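Local coordinates for chromosome replication initiation inhibitor protein (PDB 3FD3) that probably acts as a LysR-family transcription factor that binds DNA, this chain being its C-terminal, effector-binding-type regulatory part, at residues 65-77 against 195-207. Sequence-based numbering, arbitrary orientation. Where two conformers were deposited one is given.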
ATOM      1  N   CYS A  65     -11.517 -23.196  12.828  1.00 28.76           N
ATOM      2  CA  CYS A  65     -11.527 -21.771  13.140  1.00 27.58           C
ATOM      3  C   CYS A  65     -12.857 -21.262  13.652  1.00 23.98           C
ATOM      4  O   CYS A  65     -13.908 -21.744  13.250  1.00 23.00           O
ATOM      5  CB  CYS A  65     -11.176 -20.926  11.919  1.00 26.61           C
ATOM      6  SG  CYS A  65      -9.430 -21.133  11.443  1.00 36.18           S
ATOM      7  N   ARG A  66     -12.783 -20.253  14.522  1.00 21.31           N
ATOM      8  CA  ARG A  66     -13.967 -19.500  14.908  1.00 20.86           C
ATOM      9  C   ARG A  66     -14.138 -18.384  13.903  1.00 21.19           C
ATOM     10  O   ARG A  66     -13.152 -17.732  13.548  1.00 22.25           O
ATOM     11  CB  ARG A  66     -13.832 -18.972  16.313  1.00 20.87           C
ATOM     12  CG  ARG A  66     -13.772 -20.136  17.297  1.00 20.46           C
ATOM     13  CD  ARG A  66     -13.849 -19.670  18.725  1.00 21.48           C
ATOM     14  NE  ARG A  66     -13.628 -20.785  19.620  1.00 21.07           N
ATOM     15  CZ  ARG A  66     -13.596 -20.696  20.955  1.00 22.17           C
ATOM     16  NH1 ARG A  66     -13.726 -19.534  21.573  1.00 21.07           N
ATOM     17  NH2 ARG A  66     -13.391 -21.771  21.668  1.00 19.35           N
ATOM     18  N   VAL A  67     -15.370 -18.165  13.451  1.00 20.07           N
ATOM     19  CA  VAL A  67     -15.617 -17.215  12.354  1.00 19.68           C
ATOM     20  C   VAL A  67     -16.657 -16.208  12.810  1.00 20.22           C
ATOM     21  O   VAL A  67     -17.731 -16.586  13.305  1.00 19.42           O
ATOM     22  CB  VAL A  67     -16.109 -17.914  11.082  1.00 20.93           C
ATOM     23  CG1 VAL A  67     -16.302 -16.863   9.962  1.00 20.86           C
ATOM     24  CG2 VAL A  67     -15.107 -18.997  10.656  1.00 20.09           C
ATOM     25  N   THR A  68     -16.336 -14.929  12.671  1.00 19.40           N
ATOM     26  CA  THR A  68     -17.263 -13.858  13.013  1.00 20.18           C
ATOM     27  C   THR A  68     -17.459 -12.908  11.817  1.00 19.89           C
ATOM     28  O   THR A  68     -16.502 -12.342  11.314  1.00 19.58           O
ATOM     29  CB  THR A  68     -16.763 -13.020  14.228  1.00 20.86           C
ATOM     30  OG1 THR A  68     -16.484 -13.896  15.324  1.00 21.24           O
ATOM     31  CG2 THR A  68     -17.819 -12.028  14.660  1.00 21.43           C
ATOM     32  N   PRO A  69     -18.701 -12.722  11.369  1.00 20.03           N
ATOM     33  CA  PRO A  69     -18.897 -11.724  10.306  1.00 19.71           C
ATOM     34  C   PRO A  69     -18.642 -10.315  10.837  1.00 20.29           C
ATOM     35  O   PRO A  69     -19.046  -9.995  11.955  1.00 19.86           O
ATOM     36  CB  PRO A  69     -20.368 -11.890   9.907  1.00 20.77           C
ATOM     37  CG  PRO A  69     -20.855 -13.102  10.595  1.00 21.98           C
ATOM     38  CD  PRO A  69     -19.939 -13.435  11.718  1.00 21.62           C
ATOM     39  N   LEU A  70     -17.976  -9.503  10.029  1.00 19.13           N
ATOM     40  CA  LEU A  70     -17.554  -8.170  10.431  1.00 20.37           C
ATOM     41  C   LEU A  70     -18.426  -7.071   9.874  1.00 20.39           C
ATOM     42  O   LEU A  70     -18.468  -5.961  10.443  1.00 20.05           O
ATOM     43  CB  LEU A  70     -16.113  -7.953   9.975  1.00 19.71           C
ATOM     44  CG  LEU A  70     -15.032  -8.817  10.649  1.00 21.22           C
ATOM     45  CD1 LEU A  70     -13.724  -8.726   9.846  1.00 20.66           C
ATOM     46  CD2 LEU A  70     -14.843  -8.315  12.078  1.00 22.14           C
ATOM     47  N   GLY A  71     -19.093  -7.343   8.756  1.00 20.97           N
ATOM     48  CA  GLY A  71     -19.817  -6.300   8.015  1.00 21.05           C
ATOM     49  C   GLY A  71     -19.331  -6.271   6.576  1.00 21.19           C
ATOM     50  O   GLY A  71     -18.511  -7.091   6.182  1.00 22.02           O
ATOM     51  N   VAL A  72     -19.829  -5.310   5.813  1.00 21.26           N
ATOM     52  CA  VAL A  72     -19.618  -5.244   4.372  1.00 21.89           C
ATOM     53  C   VAL A  72     -18.690  -4.073   4.045  1.00 22.16           C
ATOM     54  O   VAL A  72     -18.890  -2.957   4.537  1.00 21.57           O
ATOM     55  CB  VAL A  72     -20.955  -5.081   3.638  1.00 22.73           C
ATOM     56  CG1 VAL A  72     -20.772  -4.448   2.252  1.00 24.99           C
ATOM     57  CG2 VAL A  72     -21.682  -6.425   3.580  1.00 26.70           C
ATOM     58  N   LEU A  73     -17.688  -4.363   3.209  1.00 21.45           N
ATOM     59  CA  LEU A  73     -16.795  -3.355   2.623  1.00 21.64           C
ATOM     60  C   LEU A  73     -17.407  -2.966   1.270  1.00 21.03           C
ATOM     61  O   LEU A  73     -17.561  -3.810   0.368  1.00 20.33           O
ATOM     62  CB  LEU A  73     -15.387  -3.905   2.460  1.00 22.47           C
ATOM     63  CG  LEU A  73     -14.335  -2.887   1.981  1.00 23.39           C
ATOM     64  CD1 LEU A  73     -14.311  -1.675   2.898  1.00 26.61           C
ATOM     65  CD2 LEU A  73     -12.980  -3.529   1.869  1.00 24.63           C
ATOM     66  N   ARG A  74     -17.855  -1.720   1.178  1.00 20.15           N
ATOM     67  CA  ARG A  74     -18.532  -1.235  -0.033  1.00 20.86           C
ATOM     68  C   ARG A  74     -17.539  -0.521  -0.901  1.00 20.42           C
ATOM     69  O   ARG A  74     -16.741   0.293  -0.410  1.00 20.48           O
ATOM     70  CB  ARG A  74     -19.683  -0.295   0.310  1.00 21.11           C
ATOM     71  CG  ARG A  74     -20.244   0.438  -0.887  1.00 21.03           C
ATOM     72  CD  ARG A  74     -21.627   0.984  -0.621  1.00 23.76           C
ATOM     73  NE  ARG A  74     -22.620  -0.074  -0.541  1.00 24.80           N
ATOM     74  CZ  ARG A  74     -23.926   0.117  -0.384  1.00 27.48           C
ATOM     75  NH1 ARG A  74     -24.427   1.342  -0.279  1.00 29.22           N
ATOM     76  NH2 ARG A  74     -24.742  -0.923  -0.335  1.00 28.55           N
ATOM     77  N   TYR A  75     -17.590  -0.840  -2.198  1.00 19.79           N
ATOM     78  CA  TYR A  75     -16.727  -0.239  -3.193  1.00 20.08           C
ATOM     79  C   TYR A  75     -17.546   0.536  -4.205  1.00 20.68           C
ATOM     80  O   TYR A  75     -18.695   0.180  -4.483  1.00 18.88           O
ATOM     81  CB  TYR A  75     -15.989  -1.322  -3.958  1.00 20.77           C
ATOM     82  CG  TYR A  75     -14.957  -2.147  -3.209  1.00 19.78           C
ATOM     83  CD1 TYR A  75     -15.351  -3.160  -2.345  1.00 22.41           C
ATOM     84  CD2 TYR A  75     -13.613  -1.988  -3.438  1.00 18.98           C
ATOM     85  CE1 TYR A  75     -14.433  -3.948  -1.698  1.00 22.20           C
ATOM     86  CE2 TYR A  75     -12.687  -2.763  -2.786  1.00 18.63           C
ATOM     87  CZ  TYR A  75     -13.103  -3.760  -1.914  1.00 21.17           C
ATOM     88  OH  TYR A  75     -12.175  -4.571  -1.287  1.00 21.75           O
ATOM     89  N   HIS A  76     -16.948   1.587  -4.760  1.00 20.88           N
ATOM     90  CA  HIS A  76     -17.574   2.339  -5.849  1.00 19.73           C
ATOM     91  C   HIS A  76     -16.624   2.364  -7.051  1.00 20.50           C
ATOM     92  O   HIS A  76     -15.406   2.525  -6.887  1.00 20.00           O
ATOM     93  CB  HIS A  76     -17.900   3.771  -5.420  1.00 20.26           C
ATOM     94  CG  HIS A  76     -18.940   3.860  -4.342  1.00 20.54           C
ATOM     95  ND1 HIS A  76     -20.292   3.832  -4.597  1.00 22.46           N
ATOM     96  CD2 HIS A  76     -18.812   3.950  -2.998  1.00 24.23           C
ATOM     97  CE1 HIS A  76     -20.954   3.907  -3.457  1.00 21.90           C
ATOM     98  NE2 HIS A  76     -20.082   3.993  -2.470  1.00 23.38           N
ATOM     99  N   ALA A  77     -17.193   2.196  -8.240  1.00 20.19           N
ATOM    100  CA  ALA A  77     -16.441   2.277  -9.490  1.00 20.35           C
ATOM    101  C   ALA A  77     -16.283   3.763  -9.816  1.00 20.68           C
ATOM    102  O   ALA A  77     -17.267   4.453 -10.059  1.00 20.40           O
ATOM    103  CB  ALA A  77     -17.183   1.543 -10.613  1.00 20.93           C
ATOM    104  N   ASN A 195     -11.654  -5.834  19.594  1.00 21.06           N
ATOM    105  CA  ASN A 195     -11.256  -4.626  18.832  1.00 20.76           C
ATOM    106  C   ASN A 195     -11.522  -4.733  17.333  1.00 21.12           C
ATOM    107  O   ASN A 195     -11.951  -3.772  16.710  1.00 21.87           O
ATOM    108  CB  ASN A 195      -9.795  -4.283  19.149  1.00 21.02           C
ATOM    109  CG  ASN A 195      -9.645  -3.649  20.519  1.00 23.82           C
ATOM    110  OD1 ASN A 195     -10.303  -2.667  20.802  1.00 27.82           O
ATOM    111  ND2 ASN A 195      -8.835  -4.227  21.375  1.00 24.46           N
HETATM  112  N   MSE A 196     -11.291  -5.907  16.728  0.50 20.43           N
HETATM  113  CA  MSE A 196     -11.596  -6.082  15.305  0.50 20.58           C
HETATM  114  C   MSE A 196     -13.094  -5.942  15.087  0.50 20.59           C
HETATM  115  O   MSE A 196     -13.559  -5.110  14.295  0.50 18.96           O
HETATM  116  CB  MSE A 196     -11.125  -7.435  14.756  0.50 20.35           C
HETATM  117  CG  MSE A 196      -9.681  -7.800  15.035  0.50 21.74           C
HETATM  118 SE   MSE A 196      -8.378  -6.398  14.567  0.50 26.64          SE
HETATM  119  CE  MSE A 196      -8.637  -6.539  12.680  0.50 26.51           C
ATOM    120  N   VAL A 197     -13.868  -6.751  15.811  1.00 20.62           N
ATOM    121  CA  VAL A 197     -15.311  -6.701  15.646  1.00 20.82           C
ATOM    122  C   VAL A 197     -15.912  -5.337  15.952  1.00 20.41           C
ATOM    123  O   VAL A 197     -16.743  -4.836  15.182  1.00 20.21           O
ATOM    124  CB  VAL A 197     -16.008  -7.857  16.485  1.00 20.89           C
ATOM    125  CG1 VAL A 197     -17.522  -7.808  16.324  1.00 23.75           C
ATOM    126  CG2 VAL A 197     -15.454  -9.212  16.042  1.00 20.83           C
ATOM    127  N   GLY A 198     -15.495  -4.700  17.048  1.00 21.83           N
ATOM    128  CA  GLY A 198     -16.003  -3.391  17.419  1.00 22.32           C
ATOM    129  C   GLY A 198     -15.670  -2.278  16.431  1.00 22.73           C
ATOM    130  O   GLY A 198     -16.494  -1.411  16.138  1.00 23.35           O
ATOM    131  N   THR A 199     -14.451  -2.300  15.918  1.00 23.20           N
ATOM    132  CA  THR A 199     -14.020  -1.307  14.935  1.00 22.08           C
ATOM    133  C   THR A 199     -14.774  -1.503  13.623  1.00 22.85           C
ATOM    134  O   THR A 199     -15.240  -0.529  13.017  1.00 22.84           O
ATOM    135  CB  THR A 199     -12.485  -1.393  14.704  1.00 21.87           C
ATOM    136  OG1 THR A 199     -11.789  -1.220  15.945  1.00 22.87           O
ATOM    137  CG2 THR A 199     -12.006  -0.333  13.693  1.00 21.85           C
ATOM    138  N   ALA A 200     -14.886  -2.748  13.162  1.00 22.51           N
ATOM    139  CA  ALA A 200     -15.594  -3.025  11.916  1.00 22.79           C
ATOM    140  C   ALA A 200     -17.074  -2.609  12.011  1.00 23.19           C
ATOM    141  O   ALA A 200     -17.653  -2.145  11.031  1.00 23.04           O
ATOM    142  CB  ALA A 200     -15.448  -4.504  11.530  1.00 22.49           C
ATOM    143  N   ARG A 201     -17.672  -2.779  13.192  1.00 23.91           N
ATOM    144  CA  ARG A 201     -19.055  -2.366  13.422  1.00 25.76           C
ATOM    145  C   ARG A 201     -19.281  -0.885  13.119  1.00 26.67           C
ATOM    146  O   ARG A 201     -20.331  -0.507  12.597  1.00 26.93           O
ATOM    147  CB  ARG A 201     -19.503  -2.683  14.864  1.00 25.86           C
ATOM    148  CG  ARG A 201     -21.024  -2.552  15.085  1.00 29.33           C
ATOM    149  CD  ARG A 201     -21.807  -3.592  14.283  1.00 33.16           C
ATOM    150  NE  ARG A 201     -21.241  -4.930  14.452  1.00 35.67           N
ATOM    151  CZ  ARG A 201     -21.433  -5.709  15.520  1.00 38.99           C
ATOM    152  NH1 ARG A 201     -22.203  -5.310  16.523  1.00 39.99           N
ATOM    153  NH2 ARG A 201     -20.853  -6.901  15.581  1.00 40.15           N
ATOM    154  N   VAL A 202     -18.293  -0.055  13.437  1.00 26.87           N
ATOM    155  CA  VAL A 202     -18.397   1.374  13.216  1.00 27.90           C
ATOM    156  C   VAL A 202     -18.129   1.746  11.759  1.00 27.84           C
ATOM    157  O   VAL A 202     -18.776   2.635  11.219  1.00 28.21           O
ATOM    158  CB  VAL A 202     -17.405   2.127  14.125  1.00 28.49           C
ATOM    159  CG1 VAL A 202     -17.389   3.604  13.782  1.00 30.71           C
ATOM    160  CG2 VAL A 202     -17.793   1.916  15.589  1.00 29.97           C
ATOM    161  N   VAL A 203     -17.188   1.051  11.130  1.00 26.22           N
ATOM    162  CA  VAL A 203     -16.680   1.426   9.805  1.00 27.10           C
ATOM    163  C   VAL A 203     -17.345   0.744   8.625  1.00 25.83           C
ATOM    164  O   VAL A 203     -17.503   1.354   7.559  1.00 25.63           O
ATOM    165  CB  VAL A 203     -15.152   1.146   9.756  1.00 26.74           C
ATOM    166  CG1 VAL A 203     -14.595   1.392   8.358  1.00 31.68           C
ATOM    167  CG2 VAL A 203     -14.457   2.046  10.774  1.00 30.08           C
ATOM    168  N   LEU A 204     -17.681  -0.538   8.769  1.00 24.81           N
ATOM    169  CA  LEU A 204     -18.261  -1.297   7.670  1.00 24.95           C
ATOM    170  C   LEU A 204     -19.768  -1.173   7.730  1.00 26.07           C
ATOM    171  O   LEU A 204     -20.319  -0.720   8.743  1.00 26.72           O
ATOM    172  CB  LEU A 204     -17.834  -2.760   7.766  1.00 24.24           C
ATOM    173  CG  LEU A 204     -16.326  -3.012   7.737  1.00 23.95           C
ATOM    174  CD1 LEU A 204     -16.071  -4.533   7.741  1.00 23.01           C
ATOM    175  CD2 LEU A 204     -15.648  -2.342   6.501  1.00 22.71           C
HETATM  176  N   MSE A 205     -20.445  -1.581   6.666  0.70 25.94           N
HETATM  177  CA  MSE A 205     -21.896  -1.584   6.674  0.70 26.74           C
HETATM  178  C   MSE A 205     -22.349  -2.825   7.422  0.70 27.62           C
HETATM  179  O   MSE A 205     -21.701  -3.866   7.329  0.70 26.43           O
HETATM  180  CB  MSE A 205     -22.460  -1.633   5.264  0.70 27.00           C
HETATM  181  CG  MSE A 205     -21.993  -0.543   4.381  0.70 28.39           C
HETATM  182 SE   MSE A 205     -23.073  -0.499   2.760  0.70 31.40          SE
HETATM  183  CE  MSE A 205     -23.511  -2.378   2.539  0.70 31.27           C
ATOM    184  N   PRO A 206     -23.473  -2.725   8.154  1.00 29.47           N
ATOM    185  CA  PRO A 206     -23.944  -3.853   8.950  1.00 30.99           C
ATOM    186  C   PRO A 206     -24.339  -5.064   8.105  1.00 33.39           C
ATOM    187  O   PRO A 206     -24.763  -4.913   6.956  1.00 33.67           O
ATOM    188  CB  PRO A 206     -25.183  -3.302   9.694  1.00 31.49           C
ATOM    189  CG  PRO A 206     -25.551  -2.060   9.049  1.00 31.22           C
ATOM    190  CD  PRO A 206     -24.335  -1.536   8.297  1.00 29.59           C
ATOM    191  N   VAL A 207     -24.203  -6.248   8.697  1.00 35.80           N
ATOM    192  CA  VAL A 207     -24.521  -7.513   8.023  1.00 38.18           C
ATOM    193  C   VAL A 207     -26.019  -7.692   7.946  1.00 39.30           C
ATOM    194  O   VAL A 207     -26.600  -7.503   6.876  1.00 41.98           O
ATOM    195  CB  VAL A 207     -23.939  -8.735   8.778  1.00 38.77           C
ATOM    196  CG1 VAL A 207     -22.443  -8.646   8.853  1.00 38.71           C
ATOM    197  CG2 VAL A 207     -24.553  -8.848  10.183  1.00 40.29           C
TER
HETATM  198  O   HOH W   1     -20.177  -8.327  13.710  1.00 48.52           O
HETATM  199  O   HOH W   2     -18.397  -6.079  13.279  1.00 25.39           O
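Leu-70 lies over the helix 195-203, its CB 3.8 Å from Ala-200 CB. With CG beside its own backbone N (chi1 -67°), CD2 comes against both Ala-200 CB and Val-197 CA, and Trp-16 closes in on the same cluster. Past the helix end, Leu-204 turns its CB toward Val-72 O and reaches Leu-73 CD1 with CD2, while CD1 packs against Leu-70 CB. The chain then pairs with strand 66-77 as a single antiparallel bridge: Val-72 N donates to Met-205 O (2.8 Å) and Met-205 N to Val-72 O (3.0 Å). Gly-71 brings its CA to 3.2 Å from Met-205 O, and Val-207 CG1 rests against Gly-71 N at 3.6 Å. Met-205, a selenomethionine, reaches on past Val-72 to Arg-74 and bends at its last torsion; in the conformer given, one of two, SE sits over the centre of the Arg-74 guanidinium, a placement less certain for that. Arg-74 NE is salt-bridged to Asp-174. One water donates to Leu-70 O and Val-197 O and accepts a long bond from Arg-201 NE (3.3 Å). The C-terminal tail is thus joined at one bridge, at Val-72, to the long strand of this periplasmic-binding-protein-like fold, with apolar packing of Leu-70 and Leu-204 beside it, while the charge of Arg-74 is met by Asp-174 rather than by the tail.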